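Local coordinates for extracellular solute-binding protein family 1 (PDB 4OVJ) that probably captures a solute outside the cell membrane and hands it to a partner ABC importer, at residues V40-V45 with I57-G62; V119-Y124 with A366-P371; V158-W163 with F188-R193; L275-P280 with E352-Q357. All coordinates share one frame; numbering follows the deposited sequence. Where two conformers were deposited one is given.

Contact 1: V40-V45 with I57-G62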
loop_
_atom_site.group_PDB
_atom_site.type_symbol
_atom_site.label_atom_id
_atom_site.label_comp_id
_atom_site.label_asym_id
_atom_site.label_seq_id
_atom_site.Cartn_x
_atom_site.Cartn_y
_atom_site.Cartn_z
ATOM N N VAL A 40 -17.985 9.460 -1.609
ATOM C CA VAL A 40 -18.217 8.028 -1.784
ATOM C C VAL A 40 -18.618 7.383 -0.455
ATOM O O VAL A 40 -19.395 6.430 -0.428
ATOM C CB VAL A 40 -17.020 7.286 -2.446
ATOM C CG1 VAL A 40 -16.713 7.901 -3.811
ATOM C CG2 VAL A 40 -15.776 7.266 -1.551
ATOM N N THR A 41 -18.109 7.926 0.644
ATOM C CA THR A 41 -18.422 7.393 1.963
ATOM C C THR A 41 -19.882 7.682 2.301
ATOM O O THR A 41 -20.596 6.813 2.783
ATOM C CB THR A 41 -17.494 7.970 3.047
ATOM O OG1 THR A 41 -16.124 7.767 2.665
ATOM C CG2 THR A 41 -17.767 7.294 4.366
ATOM N N LEU A 42 -20.339 8.888 1.994
ATOM C CA LEU A 42 -21.753 9.216 2.170
ATOM C C LEU A 42 -22.648 8.361 1.275
ATOM O O LEU A 42 -23.740 7.980 1.682
ATOM C CB LEU A 42 -22.014 10.708 1.949
ATOM C CG LEU A 42 -21.320 11.627 2.956
ATOM C CD1 LEU A 42 -21.645 13.065 2.620
ATOM C CD2 LEU A 42 -21.686 11.298 4.399
ATOM N N ALA A 43 -22.183 8.027 0.074
ATOM C CA ALA A 43 -22.956 7.147 -0.794
ATOM C C ALA A 43 -23.047 5.732 -0.213
ATOM O O ALA A 43 -24.074 5.081 -0.327
ATOM C CB ALA A 43 -22.363 7.107 -2.188
ATOM N N ALA A 44 -21.970 5.257 0.410
ATOM C CA ALA A 44 -21.996 3.946 1.043
ATOM C C ALA A 44 -22.956 3.933 2.246
ATOM O O ALA A 44 -23.687 2.979 2.443
ATOM C CB ALA A 44 -20.599 3.516 1.455
ATOM N N VAL A 45 -22.958 5.010 3.017
ATOM C CA VAL A 45 -23.868 5.165 4.150
ATOM C C VAL A 45 -25.319 5.203 3.674
ATOM O O VAL A 45 -26.196 4.606 4.302
ATOM C CB VAL A 45 -23.542 6.428 4.963
ATOM C CG1 VAL A 45 -24.634 6.724 5.978
ATOM C CG2 VAL A 45 -22.215 6.244 5.681
ATOM N N ILE A 57 -27.303 5.974 10.696
ATOM C CA ILE A 57 -25.912 6.371 10.766
ATOM C C ILE A 57 -25.834 7.892 10.814
ATOM O O ILE A 57 -26.374 8.589 9.946
ATOM C CB ILE A 57 -25.108 5.858 9.560
ATOM C CG1 ILE A 57 -25.224 4.342 9.444
ATOM C CG2 ILE A 57 -23.652 6.294 9.681
ATOM C CD1 ILE A 57 -24.679 3.577 10.635
ATOM N N GLN A 58 -25.178 8.393 11.859
ATOM C CA GLN A 58 -24.891 9.793 11.989
ATOM C C GLN A 58 -23.421 10.007 11.663
ATOM O O GLN A 58 -22.546 9.680 12.462
ATOM C CB GLN A 58 -25.219 10.239 13.407
ATOM C CG GLN A 58 -24.969 11.701 13.661
ATOM C CD GLN A 58 -25.330 12.110 15.074
ATOM O OE1 GLN A 58 -26.205 11.523 15.700
ATOM N NE2 GLN A 58 -24.648 13.126 15.580
ATOM N N THR A 59 -23.139 10.557 10.486
ATOM C CA THR A 59 -21.752 10.760 10.088
ATOM C C THR A 59 -21.134 11.940 10.819
ATOM O O THR A 59 -21.810 12.926 11.128
ATOM C CB THR A 59 -21.604 10.935 8.571
ATOM O OG1 THR A 59 -22.368 12.067 8.129
ATOM C CG2 THR A 59 -22.072 9.686 7.863
ATOM N N GLU A 60 -19.843 11.808 11.112
ATOM C CA GLU A 60 -19.043 12.841 11.730
ATOM C C GLU A 60 -17.774 12.956 10.875
ATOM O O GLU A 60 -16.695 12.503 11.251
ATOM C CB GLU A 60 -18.722 12.470 13.182
ATOM C CG GLU A 60 -19.952 12.377 14.084
ATOM C CD GLU A 60 -19.611 12.056 15.534
ATOM O OE1 GLU A 60 -18.437 11.748 15.828
ATOM O OE2 GLU A 60 -20.521 12.110 16.390
ATOM N N PHE A 61 -17.937 13.538 9.699
ATOM C CA PHE A 61 -16.829 13.782 8.792
ATOM C C PHE A 61 -15.918 14.815 9.428
ATOM O O PHE A 61 -16.372 15.897 9.790
ATOM C CB PHE A 61 -17.344 14.305 7.471
ATOM C CG PHE A 61 -16.263 14.691 6.517
ATOM C CD1 PHE A 61 -15.314 13.764 6.120
ATOM C CD2 PHE A 61 -16.182 15.985 6.022
ATOM C CE1 PHE A 61 -14.313 14.111 5.228
ATOM C CE2 PHE A 61 -15.185 16.336 5.127
ATOM C CZ PHE A 61 -14.254 15.397 4.731
ATOM N N GLY A 62 -14.648 14.463 9.580
ATOM C CA GLY A 62 -13.706 15.285 10.324
ATOM C C GLY A 62 -12.782 16.110 9.471
ATOM O O GLY A 62 -11.887 16.764 10.004
#
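Just before Leu42, which packs on Thr59, the hydroxyl OG1 of Thr41 is gripped by two groups: the carbonyl oxygen of Glu37 one helical turn back and NH2 of Arg331. The surrounding motif is a beta-alpha-beta unit, in which helix 35-51 joins the parallel strands 25-31 and 55-61. Helix segment 40-45 and strand segment 57-61 run almost antiparallel, at 170°, with axes 10.4 Å apart at closest approach, a spacing bridged by side chains, with 169 Å² buried in all. Val45 contributes both methyls. With CG1 anti to its own backbone N (chi1 170°), that methyl comes to 3.7 Å from Ile57 CB and also touches Ile57 CG2. Its other branch, CG2, turns to the methyl of Thr59, Val45 CG2 lying 4.1 Å from Thr59 CG2. At the same end, Ile57 N donates to Glu49 OE2, a polar tie between the strand and a later turn of the helix. Leu42 arrives from the more exposed flank and meets the Thr59 side chain at about a right angle. Its CD2 branch bridges the threonine fork, 3.8 Å from Thr59 CG2 and 3.9 Å from Thr59 OG1.

Contact 2: V119-Y124 with A366-P371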
loop_
_atom_site.group_PDB
_atom_site.type_symbol
_atom_site.label_atom_id
_atom_site.label_comp_id
_atom_site.label_asym_id
_atom_site.label_seq_id
_atom_site.Cartn_x
_atom_site.Cartn_y
_atom_site.Cartn_z
ATOM N N VAL A 119 -3.181 -9.692 5.792
ATOM C CA VAL A 119 -3.814 -8.372 5.823
ATOM C C VAL A 119 -4.443 -8.113 7.190
ATOM O O VAL A 119 -4.256 -7.053 7.771
ATOM C CB VAL A 119 -4.883 -8.249 4.709
ATOM C CG1 VAL A 119 -5.757 -7.019 4.891
ATOM C CG2 VAL A 119 -4.214 -8.238 3.340
ATOM N N LEU A 120 -5.196 -9.080 7.702
ATOM C CA LEU A 120 -5.800 -8.926 9.034
ATOM C C LEU A 120 -4.772 -8.667 10.135
ATOM O O LEU A 120 -5.055 -7.923 11.072
ATOM C CB LEU A 120 -6.637 -10.137 9.410
ATOM C CG LEU A 120 -8.008 -10.177 8.774
ATOM C CD1 LEU A 120 -8.599 -11.573 8.902
ATOM C CD2 LEU A 120 -8.934 -9.117 9.382
ATOM N N LYS A 121 -3.593 -9.272 10.010
ATOM C CA LYS A 121 -2.534 -9.128 11.002
ATOM C C LYS A 121 -2.154 -7.664 11.245
ATOM O O LYS A 121 -1.764 -7.297 12.355
ATOM C CB LYS A 121 -1.302 -9.928 10.569
ATOM C CG LYS A 121 -0.244 -10.060 11.641
ATOM C CD LYS A 121 -0.766 -10.825 12.844
ATOM C CE LYS A 121 0.357 -11.189 13.803
ATOM N NZ LYS A 121 -0.111 -11.123 15.213
ATOM N N SER A 122 -2.289 -6.828 10.220
ATOM C CA SER A 122 -1.986 -5.393 10.345
ATOM C C SER A 122 -2.888 -4.665 11.361
ATOM O O SER A 122 -2.520 -3.614 11.861
ATOM C CB SER A 122 -2.013 -4.691 8.982
ATOM O OG SER A 122 -3.313 -4.591 8.456
ATOM N N GLY A 123 -4.051 -5.234 11.672
ATOM C CA GLY A 123 -4.968 -4.644 12.649
ATOM C C GLY A 123 -4.797 -5.194 14.056
ATOM O O GLY A 123 -5.529 -4.800 14.961
ATOM N N TYR A 124 -3.842 -6.110 14.242
ATOM C CA TYR A 124 -3.609 -6.738 15.546
ATOM C C TYR A 124 -2.661 -5.907 16.406
ATOM O O TYR A 124 -1.661 -5.366 15.928
ATOM C CB TYR A 124 -3.066 -8.168 15.410
ATOM C CG TYR A 124 -4.118 -9.242 15.350
ATOM C CD1 TYR A 124 -4.803 -9.509 14.176
ATOM C CD2 TYR A 124 -4.421 -10.013 16.478
ATOM C CE1 TYR A 124 -5.763 -10.501 14.116
ATOM C CE2 TYR A 124 -5.380 -11.010 16.429
ATOM C CZ TYR A 124 -6.047 -11.252 15.243
ATOM O OH TYR A 124 -7.006 -12.230 15.190
ATOM N N ALA A 366 1.855 -12.725 0.053
ATOM C CA ALA A 366 2.288 -11.586 0.866
ATOM C C ALA A 366 2.367 -11.971 2.336
ATOM O O ALA A 366 1.580 -12.778 2.828
ATOM C CB ALA A 366 1.346 -10.411 0.674
ATOM N N THR A 367 3.328 -11.397 3.030
ATOM C CA THR A 367 3.431 -11.573 4.468
ATOM C C THR A 367 3.071 -10.248 5.128
ATOM O O THR A 367 2.943 -9.234 4.447
ATOM C CB THR A 367 4.837 -12.020 4.869
ATOM O OG1 THR A 367 5.751 -10.972 4.604
ATOM C CG2 THR A 367 5.254 -13.262 4.099
ATOM N N PRO A 368 2.892 -10.250 6.457
ATOM C CA PRO A 368 2.433 -9.029 7.098
ATOM C C PRO A 368 3.378 -7.846 6.909
ATOM O O PRO A 368 4.599 -8.000 6.868
ATOM C CB PRO A 368 2.356 -9.417 8.578
ATOM C CG PRO A 368 2.068 -10.879 8.546
ATOM C CD PRO A 368 2.895 -11.387 7.392
ATOM N N ILE A 369 2.781 -6.672 6.815
ATOM C CA ILE A 369 3.512 -5.420 6.756
ATOM C C ILE A 369 4.334 -5.242 8.043
ATOM O O ILE A 369 3.951 -5.733 9.114
ATOM C CB ILE A 369 2.516 -4.255 6.532
ATOM C CG1 ILE A 369 3.252 -2.956 6.214
ATOM C CG2 ILE A 369 1.572 -4.100 7.727
ATOM C CD1 ILE A 369 2.334 -1.833 5.767
ATOM N N ASP A 370 5.466 -4.555 7.928
ATOM C CA ASP A 370 6.293 -4.225 9.078
ATOM C C ASP A 370 5.524 -3.322 10.035
ATOM O O ASP A 370 4.575 -2.636 9.634
ATOM C CB ASP A 370 7.524 -3.416 8.668
ATOM C CG ASP A 370 8.597 -4.229 7.924
ATOM O OD1 ASP A 370 8.439 -5.442 7.664
ATOM O OD2 ASP A 370 9.642 -3.603 7.611
ATOM N N PRO A 371 5.952 -3.280 11.301
ATOM C CA PRO A 371 5.336 -2.328 12.226
ATOM C C PRO A 371 5.429 -0.874 11.747
ATOM O O PRO A 371 6.289 -0.546 10.907
ATOM C CB PRO A 371 6.149 -2.509 13.514
ATOM C CG PRO A 371 6.743 -3.870 13.407
ATOM C CD PRO A 371 6.957 -4.136 11.958
#
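Two torsions set this contact up: Lys121 places CG anti to its backbone N (chi1 -169°), which lays its first methylenes beside Pro368, while Ile369, with CG1 anti to its N (chi1 -170°), has CG2 between the backbone N and the carbonyl carbon, on the side of Ser122. The lysine then bends at chi2, and its end leads away from the proline. What touches is therefore its aliphatic base: Lys121 CG lies 3.9 Å from Pro368 CG, and Lys121 CB lies 4.0 Å from the same ring atom. Next to it, Ser122 CB meets Ile369 CG2 at 3.8 Å. The serine thus turns carbon to the isoleucine and keeps its hydroxyl for its own chain, where Ser122 OG donates to Val119 O at 2.7 Å. The donor sits almost in line with that carbonyl (C=O...OG 163°). Because Ser122 N reaches Val119 O as well, at 3.1 Å, one oxygen holds both the backbone and the side chain of the serine, which probably keeps that side chain in this rotation. Pro294 of strand 293-300 touches both Ser122 and Ile369. The arrangement sets the C-terminal part of helix 117-121 and the type I beta turn from Lys121 to Tyr124 against a segment whose residues 368-371 have polyproline II backbone angles.

Contact 3: V158-W163 with F188-R193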
loop_
_atom_site.group_PDB
_atom_site.type_symbol
_atom_site.label_atom_id
_atom_site.label_comp_id
_atom_site.label_asym_id
_atom_site.label_seq_id
_atom_site.Cartn_x
_atom_site.Cartn_y
_atom_site.Cartn_z
ATOM N N VAL A 158 9.531 -13.712 -11.488
ATOM C CA VAL A 158 10.897 -14.145 -11.701
ATOM C C VAL A 158 11.800 -13.658 -10.580
ATOM O O VAL A 158 11.397 -12.817 -9.784
ATOM C CB VAL A 158 11.451 -13.638 -13.052
ATOM C CG1 VAL A 158 10.738 -14.302 -14.218
ATOM C CG2 VAL A 158 11.347 -12.131 -13.149
ATOM N N SER A 159 13.014 -14.191 -10.534
ATOM C CA SER A 159 14.024 -13.706 -9.601
ATOM C C SER A 159 14.625 -12.399 -10.102
ATOM O O SER A 159 14.520 -12.062 -11.281
ATOM C CB SER A 159 15.149 -14.710 -9.454
ATOM O OG SER A 159 15.875 -14.766 -10.662
ATOM N N TRP A 160 15.289 -11.682 -9.207
ATOM C CA TRP A 160 15.972 -10.442 -9.600
ATOM C C TRP A 160 16.983 -10.678 -10.737
ATOM O O TRP A 160 17.063 -9.888 -11.679
ATOM C CB TRP A 160 16.698 -9.826 -8.400
ATOM C CG TRP A 160 15.817 -9.183 -7.383
ATOM C CD1 TRP A 160 15.644 -9.576 -6.104
ATOM C CD2 TRP A 160 15.039 -7.992 -7.543
ATOM N NE1 TRP A 160 14.785 -8.741 -5.459
ATOM C CE2 TRP A 160 14.408 -7.743 -6.319
ATOM C CE3 TRP A 160 14.812 -7.114 -8.612
ATOM C CZ2 TRP A 160 13.563 -6.658 -6.122
ATOM C CZ3 TRP A 160 13.983 -6.032 -8.418
ATOM C CH2 TRP A 160 13.370 -5.805 -7.175
ATOM N N GLN A 161 17.759 -11.754 -10.657
ATOM C CA GLN A 161 18.743 -12.030 -11.711
ATOM C C GLN A 161 18.070 -12.438 -13.024
ATOM O O GLN A 161 18.503 -12.035 -14.104
ATOM C CB GLN A 161 19.762 -13.067 -11.247
ATOM C CG GLN A 161 20.742 -12.512 -10.206
ATOM C CD GLN A 161 21.697 -11.496 -10.823
ATOM O OE1 GLN A 161 22.222 -11.725 -11.912
ATOM N NE2 GLN A 161 21.898 -10.357 -10.151
ATOM N N GLN A 162 16.991 -13.210 -12.947
ATOM C CA GLN A 162 16.244 -13.529 -14.151
ATOM C C GLN A 162 15.643 -12.265 -14.778
ATOM O O GLN A 162 15.657 -12.094 -15.987
ATOM C CB GLN A 162 15.143 -14.538 -13.856
ATOM C CG GLN A 162 15.654 -15.933 -13.499
ATOM C CD GLN A 162 14.584 -16.847 -12.903
ATOM O OE1 GLN A 162 13.545 -16.402 -12.406
ATOM N NE2 GLN A 162 14.856 -18.139 -12.927
ATOM N N TRP A 163 15.122 -11.390 -13.931
ATOM C CA TRP A 163 14.577 -10.127 -14.360
ATOM C C TRP A 163 15.627 -9.256 -15.058
ATOM O O TRP A 163 15.364 -8.710 -16.119
ATOM C CB TRP A 163 13.960 -9.410 -13.156
ATOM C CG TRP A 163 13.246 -8.147 -13.484
ATOM C CD1 TRP A 163 13.494 -6.918 -12.950
ATOM C CD2 TRP A 163 12.146 -7.976 -14.391
ATOM N NE1 TRP A 163 12.611 -5.993 -13.458
ATOM C CE2 TRP A 163 11.769 -6.618 -14.337
ATOM C CE3 TRP A 163 11.428 -8.842 -15.221
ATOM C CZ2 TRP A 163 10.727 -6.107 -15.094
ATOM C CZ3 TRP A 163 10.382 -8.328 -15.970
ATOM C CH2 TRP A 163 10.054 -6.970 -15.911
ATOM N N PHE A 188 13.516 -0.353 -1.526
ATOM C CA PHE A 188 14.559 -0.939 -0.715
ATOM C C PHE A 188 13.962 -1.752 0.457
ATOM O O PHE A 188 14.469 -2.817 0.805
ATOM C CB PHE A 188 15.569 0.086 -0.193
ATOM C CG PHE A 188 16.602 -0.545 0.678
ATOM C CD1 PHE A 188 17.428 -1.534 0.171
ATOM C CD2 PHE A 188 16.689 -0.229 2.021
ATOM C CE1 PHE A 188 18.324 -2.196 0.981
ATOM C CE2 PHE A 188 17.601 -0.876 2.833
ATOM C CZ PHE A 188 18.420 -1.861 2.317
ATOM N N GLY A 189 12.878 -1.256 1.053
ATOM C CA GLY A 189 12.187 -1.991 2.101
ATOM C C GLY A 189 11.803 -3.403 1.685
ATOM O O GLY A 189 11.956 -4.345 2.445
ATOM N N TYR A 190 11.323 -3.525 0.457
ATOM C CA TYR A 190 10.987 -4.808 -0.155
ATOM C C TYR A 190 12.215 -5.722 -0.251
ATOM O O TYR A 190 12.184 -6.860 0.203
ATOM C CB TYR A 190 10.353 -4.552 -1.525
ATOM C CG TYR A 190 10.024 -5.778 -2.329
ATOM C CD1 TYR A 190 8.879 -6.521 -2.076
ATOM C CD2 TYR A 190 10.858 -6.187 -3.361
ATOM C CE1 TYR A 190 8.592 -7.650 -2.830
ATOM C CE2 TYR A 190 10.578 -7.309 -4.110
ATOM C CZ TYR A 190 9.441 -8.029 -3.848
ATOM O OH TYR A 190 9.167 -9.143 -4.587
ATOM N N TRP A 191 13.311 -5.197 -0.780
ATOM C CA TRP A 191 14.596 -5.900 -0.834
ATOM C C TRP A 191 15.097 -6.321 0.540
ATOM O O TRP A 191 15.520 -7.459 0.728
ATOM C CB TRP A 191 15.625 -4.990 -1.524
ATOM C CG TRP A 191 16.998 -5.569 -1.725
ATOM C CD1 TRP A 191 18.004 -5.611 -0.817
ATOM C CD2 TRP A 191 17.521 -6.133 -2.932
ATOM N NE1 TRP A 191 19.123 -6.179 -1.376
ATOM C CE2 TRP A 191 18.855 -6.501 -2.677
ATOM C CE3 TRP A 191 16.997 -6.332 -4.217
ATOM C CZ2 TRP A 191 19.674 -7.078 -3.652
ATOM C CZ3 TRP A 191 17.815 -6.920 -5.191
ATOM C CH2 TRP A 191 19.129 -7.285 -4.896
ATOM N N ALA A 192 15.050 -5.403 1.496
ATOM C CA ALA A 192 15.511 -5.703 2.839
ATOM C C ALA A 192 14.720 -6.858 3.424
ATOM O O ALA A 192 15.302 -7.762 4.017
ATOM C CB ALA A 192 15.399 -4.496 3.741
ATOM N N ARG A 193 13.403 -6.827 3.250
ATOM C CA ARG A 193 12.541 -7.896 3.776
ATOM C C ARG A 193 12.888 -9.253 3.153
ATOM O O ARG A 193 12.880 -10.275 3.837
ATOM C CB ARG A 193 11.072 -7.555 3.567
ATOM C CG ARG A 193 10.539 -6.522 4.559
ATOM C CD ARG A 193 9.226 -5.924 4.085
ATOM N NE ARG A 193 8.214 -6.934 3.727
ATOM C CZ ARG A 193 7.263 -7.435 4.530
ATOM N NH1 ARG A 193 7.138 -7.059 5.798
ATOM N NH2 ARG A 193 6.417 -8.342 4.053
#
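A capping box starts helix 160-174, and the residue right after its N-cap, Trp160, projects its indole onto Tyr190 and Trp191 of helix 185-194. The box is reciprocal: Gln162 N donates to Ser159 OG over 3.0 Å, at an N-H...O angle of 162°, and Ser159 N donates to Gln162 OE1 over 2.9 Å. From this turn the Trp160 side chain heads for the second helix, its CG anti to the carbonyl carbon (chi1 -73°), and three buried aromatic side chains meet there. Trp191 approaches one face of the Trp160 indole with the CE3-CZ3 side of its six-membered ring. Its CZ3 stands 3.4 Å above the Trp160 plane, displaced toward the rim, and the Trp160 five-membered ring and the Trp191 six-membered ring have centroids 4.6 Å apart. Since their planes differ by 48°, the pair is oblique. Tyr190 is met differently: Trp160 CZ2 lies in the plane of the phenol ring at its edge, 3.7 Å from Tyr190 CE2. The polar atoms have partners just beyond the segments, Trp160 NE1 bonding to Gln194 OE1 and Tyr190 OH to Pro281 O. Were Trp160 replaced by alanine, a gap would probably open between the two helices, Trp191 and Tyr190 would lose their shared aromatic neighbour, and the Gln194 amide oxygen its indole donor. Helix 211-226 ties in both sides: Ser216 OG bonds Trp191 NE1, and Tyr220 OH bonds Trp160 O. Backbone bonds from Val158 and Trp160 to Thr282 join the capped end to the chain that follows strand 275-278.

Contact 4: L275-P280 with E352-Q357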
loop_
_atom_site.group_PDB
_atom_site.type_symbol
_atom_site.label_atom_id
_atom_site.label_comp_id
_atom_site.label_asym_id
_atom_site.label_seq_id
_atom_site.Cartn_x
_atom_site.Cartn_y
_atom_site.Cartn_z
ATOM N N LEU A 275 -0.796 -2.253 -21.034
ATOM C CA LEU A 275 0.018 -2.560 -19.866
ATOM C C LEU A 275 -0.489 -3.802 -19.147
ATOM O O LEU A 275 -1.692 -4.079 -19.111
ATOM C CB LEU A 275 0.002 -1.388 -18.902
ATOM C CG LEU A 275 0.458 -0.054 -19.473
ATOM C CD1 LEU A 275 0.485 1.008 -18.371
ATOM C CD2 LEU A 275 1.819 -0.168 -20.149
ATOM N N ALA A 276 0.448 -4.559 -18.612
ATOM C CA ALA A 276 0.145 -5.747 -17.827
ATOM C C ALA A 276 0.913 -5.667 -16.514
ATOM O O ALA A 276 1.783 -4.814 -16.334
ATOM C CB ALA A 276 0.510 -7.004 -18.591
ATOM N N LEU A 277 0.559 -6.567 -15.615
ATOM C CA LEU A 277 1.048 -6.580 -14.254
ATOM C C LEU A 277 1.678 -7.912 -13.884
ATOM O O LEU A 277 1.156 -8.981 -14.204
ATOM C CB LEU A 277 -0.099 -6.283 -13.304
ATOM C CG LEU A 277 -0.908 -5.017 -13.578
ATOM C CD1 LEU A 277 -2.092 -4.903 -12.636
ATOM C CD2 LEU A 277 -0.013 -3.813 -13.427
ATOM N N ALA A 278 2.806 -7.828 -13.200
ATOM C CA ALA A 278 3.465 -8.988 -12.614
ATOM C C ALA A 278 3.748 -8.711 -11.158
ATOM O O ALA A 278 3.887 -7.558 -10.751
ATOM C CB ALA A 278 4.753 -9.292 -13.333
ATOM N N LEU A 279 3.838 -9.770 -10.359
ATOM C CA LEU A 279 4.358 -9.595 -9.006
ATOM C C LEU A 279 5.842 -9.231 -9.089
ATOM O O LEU A 279 6.541 -9.650 -10.017
ATOM C CB LEU A 279 4.175 -10.865 -8.173
ATOM C CG LEU A 279 2.723 -11.251 -7.920
ATOM C CD1 LEU A 279 2.677 -12.591 -7.195
ATOM C CD2 LEU A 279 1.975 -10.173 -7.140
ATOM N N PRO A 280 6.343 -8.460 -8.118
ATOM C CA PRO A 280 7.737 -8.039 -8.192
ATOM C C PRO A 280 8.729 -9.190 -7.993
ATOM O O PRO A 280 8.370 -10.247 -7.449
ATOM C CB PRO A 280 7.872 -6.974 -7.102
ATOM C CG PRO A 280 6.604 -6.960 -6.356
ATOM C CD PRO A 280 5.625 -7.910 -6.959
ATOM N N GLU A 352 -8.638 -1.735 -14.051
ATOM C CA GLU A 352 -9.102 -2.083 -12.708
ATOM C C GLU A 352 -9.199 -3.609 -12.540
ATOM O O GLU A 352 -8.761 -4.144 -11.531
ATOM C CB GLU A 352 -10.436 -1.394 -12.391
ATOM C CG GLU A 352 -10.307 0.126 -12.340
ATOM C CD GLU A 352 -11.628 0.881 -12.254
ATOM O OE1 GLU A 352 -12.687 0.340 -12.624
ATOM O OE2 GLU A 352 -11.602 2.052 -11.820
ATOM N N LYS A 353 -9.764 -4.298 -13.528
ATOM C CA LYS A 353 -9.832 -5.761 -13.498
ATOM C C LYS A 353 -8.438 -6.366 -13.344
ATOM O O LYS A 353 -8.235 -7.284 -12.549
ATOM C CB LYS A 353 -10.490 -6.311 -14.769
ATOM C CG LYS A 353 -11.973 -6.003 -14.899
ATOM C CD LYS A 353 -12.589 -6.724 -16.092
ATOM C CE LYS A 353 -13.885 -6.065 -16.541
ATOM N NZ LYS A 353 -14.857 -5.927 -15.426
ATOM N N ALA A 354 -7.480 -5.835 -14.101
ATOM C CA ALA A 354 -6.100 -6.298 -14.044
ATOM C C ALA A 354 -5.521 -6.117 -12.646
ATOM O O ALA A 354 -4.852 -7.007 -12.143
ATOM C CB ALA A 354 -5.244 -5.564 -15.064
ATOM N N GLU A 355 -5.782 -4.963 -12.039
ATOM C CA GLU A 355 -5.348 -4.681 -10.670
ATOM C C GLU A 355 -5.905 -5.706 -9.710
ATOM O O GLU A 355 -5.200 -6.183 -8.839
ATOM C CB GLU A 355 -5.913 -3.362 -10.168
ATOM C CG GLU A 355 -5.145 -2.115 -10.446
ATOM C CD GLU A 355 -5.687 -0.975 -9.605
ATOM O OE1 GLU A 355 -5.189 -0.764 -8.479
ATOM O OE2 GLU A 355 -6.654 -0.342 -10.036
ATOM N N PHE A 356 -7.204 -5.993 -9.831
ATOM C CA PHE A 356 -7.852 -6.946 -8.922
ATOM C C PHE A 356 -7.222 -8.327 -9.070
ATOM O O PHE A 356 -6.973 -9.016 -8.079
ATOM C CB PHE A 356 -9.358 -7.049 -9.187
ATOM C CG PHE A 356 -10.167 -5.883 -8.692
ATOM C CD1 PHE A 356 -9.599 -4.644 -8.439
ATOM C CD2 PHE A 356 -11.541 -6.025 -8.507
ATOM C CE1 PHE A 356 -10.377 -3.587 -8.012
ATOM C CE2 PHE A 356 -12.313 -4.960 -8.082
ATOM C CZ PHE A 356 -11.729 -3.750 -7.825
ATOM N N GLN A 357 -6.961 -8.736 -10.308
ATOM C CA GLN A 357 -6.339 -10.037 -10.550
ATOM C C GLN A 357 -4.942 -10.100 -9.949
ATOM O O GLN A 357 -4.546 -11.104 -9.377
ATOM C CB GLN A 357 -6.264 -10.336 -12.040
ATOM C CG GLN A 357 -7.616 -10.644 -12.661
ATOM C CD GLN A 357 -7.570 -10.725 -14.177
ATOM O OE1 GLN A 357 -6.656 -10.198 -14.818
ATOM N NE2 GLN A 357 -8.567 -11.380 -14.759
#
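Leu277 directs its CB toward the helix, and Ala354 turns its CB back toward the strand; the two alpha carbons stand 7.2 Å apart. The leucine is stretched, with CG beside its backbone N (chi1 -53°) and CD1 anti to CA (chi2 175°), which carries the CD1 methyl to the helix surface. There it lies against the peptide joining Ala354 to Glu355. The distances bear this out: Leu277 CD1 is 3.5 Å from Ala354 O, 3.6 Å from Ala354 C and 3.7 Å from Glu355 N. The alanine methyl stands to one side of this peptide, with Ala354 CB 4.0 Å from Leu277 CD1. The shortness of the alanine side chain probably helps the leucine methyl to approach the helix backbone this closely. In the alpha/beta fold this is helix-on-sheet packing: strand 275-278 pairs antiparallel with strand 128-144, through backbone bonds of Ala276 to Tyr143 and Ala278 to Val141, and helix 350-365 lies against it. Leu277, between those two paired residues, also touches Ile142 of the neighbouring strand. Glu355 offers the contact its backbone, because its CB is directed away from the strand; its side chain packs instead on Val264 and Val265 of helix 263-269.

How the contacts relate
Contact 1 closes first along the chain. Contact 2 then opens at 119-124 and closes at 366-371, enclosing contact 3 and, after it, the strand-helix pair of contact 4. Contacts 1 and 3 lie on opposite sides of the chain's centre, with their own centres 41 Å apart. Contacts 1 and 4 reach the same mixed sheet, yet their nearest atoms are about 11 Å apart. Contacts 2 and 3 join directly: Arg193 NH1 forms a salt bridge with Asp370 OD1 at 2.8 Å, so the loop after helix 350-365 is tied to helix 185-194. Contacts 3 and 4 meet where Tyr190 packs beside Pro280. Contacts 2, 3 and 4 thus form a connected series, while contact 1 stands apart in its beta-alpha-beta unit.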